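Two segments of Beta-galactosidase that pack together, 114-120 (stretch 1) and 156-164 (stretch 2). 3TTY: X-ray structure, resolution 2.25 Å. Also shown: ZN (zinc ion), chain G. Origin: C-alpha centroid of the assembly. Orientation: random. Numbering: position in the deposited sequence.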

# COMPACT_ATOMS: atom_id res chain seq x y z
N SER A 114 16.13 21.34 -1.40
CA SER A 114 17.48 21.55 -1.90
C SER A 114 18.47 20.63 -1.17
O SER A 114 18.36 20.42 0.03
CB SER A 114 17.91 23.01 -1.75
OG SER A 114 17.12 23.87 -2.56
N CYS A 115 19.43 20.06 -1.89
CA CYS A 115 20.40 19.22 -1.21
C CYS A 115 21.19 20.08 -0.23
O CYS A 115 21.79 21.08 -0.64
CB CYS A 115 21.34 18.52 -2.19
SG CYS A 115 22.85 17.91 -1.41
N PRO A 116 21.18 19.72 1.06
CA PRO A 116 21.82 20.54 2.09
C PRO A 116 23.34 20.47 1.99
O PRO A 116 24.04 21.25 2.62
CB PRO A 116 21.34 19.90 3.39
CG PRO A 116 21.14 18.48 3.03
CD PRO A 116 20.64 18.46 1.61
N ASN A 117 23.85 19.55 1.19
CA ASN A 117 25.29 19.45 0.98
C ASN A 117 25.69 19.94 -0.40
O ASN A 117 26.75 19.58 -0.90
CB ASN A 117 25.78 18.03 1.23
CG ASN A 117 25.93 17.73 2.70
OD1 ASN A 117 26.65 18.44 3.41
ND2 ASN A 117 25.22 16.72 3.19
N SER A 118 24.85 20.78 -0.99
CA SER A 118 25.06 21.28 -2.35
C SER A 118 25.91 22.55 -2.40
O SER A 118 25.59 23.55 -1.76
CB SER A 118 23.71 21.51 -3.02
OG SER A 118 23.83 22.38 -4.13
N PRO A 119 27.00 22.52 -3.17
CA PRO A 119 27.84 23.71 -3.27
C PRO A 119 27.09 24.88 -3.91
O PRO A 119 27.28 26.04 -3.54
CB PRO A 119 29.01 23.26 -4.16
CG PRO A 119 28.96 21.77 -4.17
CD PRO A 119 27.53 21.39 -3.96
N THR A 120 26.25 24.58 -4.89
CA THR A 120 25.50 25.64 -5.55
C THR A 120 24.50 26.28 -4.60
O THR A 120 24.47 27.50 -4.44
CB THR A 120 24.80 25.15 -6.80
OG1 THR A 120 25.80 24.79 -7.76
CG2 THR A 120 23.90 26.25 -7.37
N TYR A 156 19.95 11.58 -0.42
CA TYR A 156 20.82 10.42 -0.53
C TYR A 156 21.72 10.52 -1.75
O TYR A 156 22.15 9.50 -2.28
CB TYR A 156 19.98 9.14 -0.60
CG TYR A 156 19.05 8.99 0.58
CD1 TYR A 156 19.48 8.34 1.75
CD2 TYR A 156 17.75 9.49 0.55
CE1 TYR A 156 18.64 8.19 2.83
CE2 TYR A 156 16.89 9.35 1.63
CZ TYR A 156 17.34 8.70 2.77
OH TYR A 156 16.52 8.56 3.84
N CYS A 157 22.00 11.75 -2.20
CA CYS A 157 22.81 11.96 -3.40
C CYS A 157 24.30 11.67 -3.15
O CYS A 157 24.73 11.40 -2.03
CB CYS A 157 22.63 13.38 -3.96
SG CYS A 157 23.60 14.68 -3.09
N ASP A 158 25.09 11.73 -4.21
CA ASP A 158 26.53 11.54 -4.09
C ASP A 158 27.25 12.47 -3.12
O ASP A 158 28.15 12.05 -2.39
CB ASP A 158 27.18 11.66 -5.46
CG ASP A 158 27.82 10.39 -5.88
OD1 ASP A 158 27.08 9.51 -6.38
OD2 ASP A 158 29.05 10.27 -5.66
N ASN A 159 26.87 13.75 -3.13
CA ASN A 159 27.49 14.72 -2.24
C ASN A 159 27.18 14.45 -0.77
O ASN A 159 28.06 14.57 0.09
CB ASN A 159 27.12 16.14 -2.67
CG ASN A 159 27.79 16.54 -3.97
OD1 ASN A 159 28.85 16.01 -4.31
ND2 ASN A 159 27.18 17.44 -4.72
N CYS A 160 25.94 14.07 -0.49
CA CYS A 160 25.58 13.70 0.87
C CYS A 160 26.34 12.45 1.26
O CYS A 160 26.83 12.34 2.37
CB CYS A 160 24.08 13.50 1.03
SG CYS A 160 23.17 15.06 1.13
N GLU A 161 26.47 11.52 0.32
CA GLU A 161 27.13 10.25 0.62
C GLU A 161 28.59 10.50 0.97
O GLU A 161 29.08 10.02 2.00
CB GLU A 161 27.00 9.28 -0.56
CG GLU A 161 27.28 7.85 -0.21
CD GLU A 161 26.69 6.88 -1.21
OE1 GLU A 161 25.79 6.10 -0.81
OE2 GLU A 161 27.11 6.91 -2.39
N LYS A 162 29.29 11.27 0.13
CA LYS A 162 30.68 11.62 0.42
C LYS A 162 30.82 12.39 1.72
O LYS A 162 31.76 12.18 2.49
CB LYS A 162 31.27 12.46 -0.70
CG LYS A 162 31.37 11.77 -2.05
CD LYS A 162 31.94 12.77 -3.03
CE LYS A 162 31.82 12.33 -4.47
NZ LYS A 162 32.15 13.51 -5.32
N GLN A 163 29.89 13.30 1.96
CA GLN A 163 29.99 14.13 3.15
C GLN A 163 29.63 13.30 4.39
O GLN A 163 30.18 13.51 5.46
CB GLN A 163 29.15 15.39 3.00
CG GLN A 163 29.32 16.41 4.11
CD GLN A 163 30.78 16.83 4.34
OE1 GLN A 163 31.61 16.87 3.41
NE2 GLN A 163 31.10 17.15 5.59
N PHE A 164 28.73 12.33 4.23
CA PHE A 164 28.47 11.34 5.28
C PHE A 164 29.78 10.71 5.80
O PHE A 164 29.97 10.53 7.00
CB PHE A 164 27.54 10.25 4.76
CG PHE A 164 27.07 9.27 5.82
CD1 PHE A 164 26.72 9.72 7.10
CD2 PHE A 164 26.94 7.92 5.53
CE1 PHE A 164 26.27 8.82 8.07
CE2 PHE A 164 26.48 7.03 6.49
CZ PHE A 164 26.15 7.47 7.76
ZN ZN G . 22.45 15.53 -1.01

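What joins two stretches so far apart in sequence? A zinc ion does: it is bound by Cys 115 SG at 2.5 Å, Cys 157 SG at 2.5 Å and Cys 160 SG at 2.3 Å, with a fourth ligand from elsewhere in the structure. Chi1 differs at each cysteine, t at Cys 115, p at Cys 157 and m at Cys 160, so that three differently placed backbones deliver sulfur to one point. All three cysteines are buried.

How are these sulfurs held in place? Backbone NH groups suit metal-bound thiolate sulfur, which stays electron-rich. Cys 157, at the N-cap of the helix, accepts through SG from Cys 160 N at 3.6 Å. In the type I turn, Asn 117 N makes a weak bond to Cys 115 SG at 3.2 Å.

What links the stretches besides the metal? Asn 117 points toward the helix, and with chi1 m its ND2 donates to Cys 160 SG at 3.3 Å, almost linearly at 175°. Its amide's other end, OD1, lies 3.4 Å from Gln 163 CG.

What packs around this bond? Asn 159, also m, sets its CB 3.9 Å from Asn 117 O and its ND2 4.0 Å from Pro 119 CD. Gln 163 starts toward the turn, but its end leads away, leaving its aliphatic part at the contact.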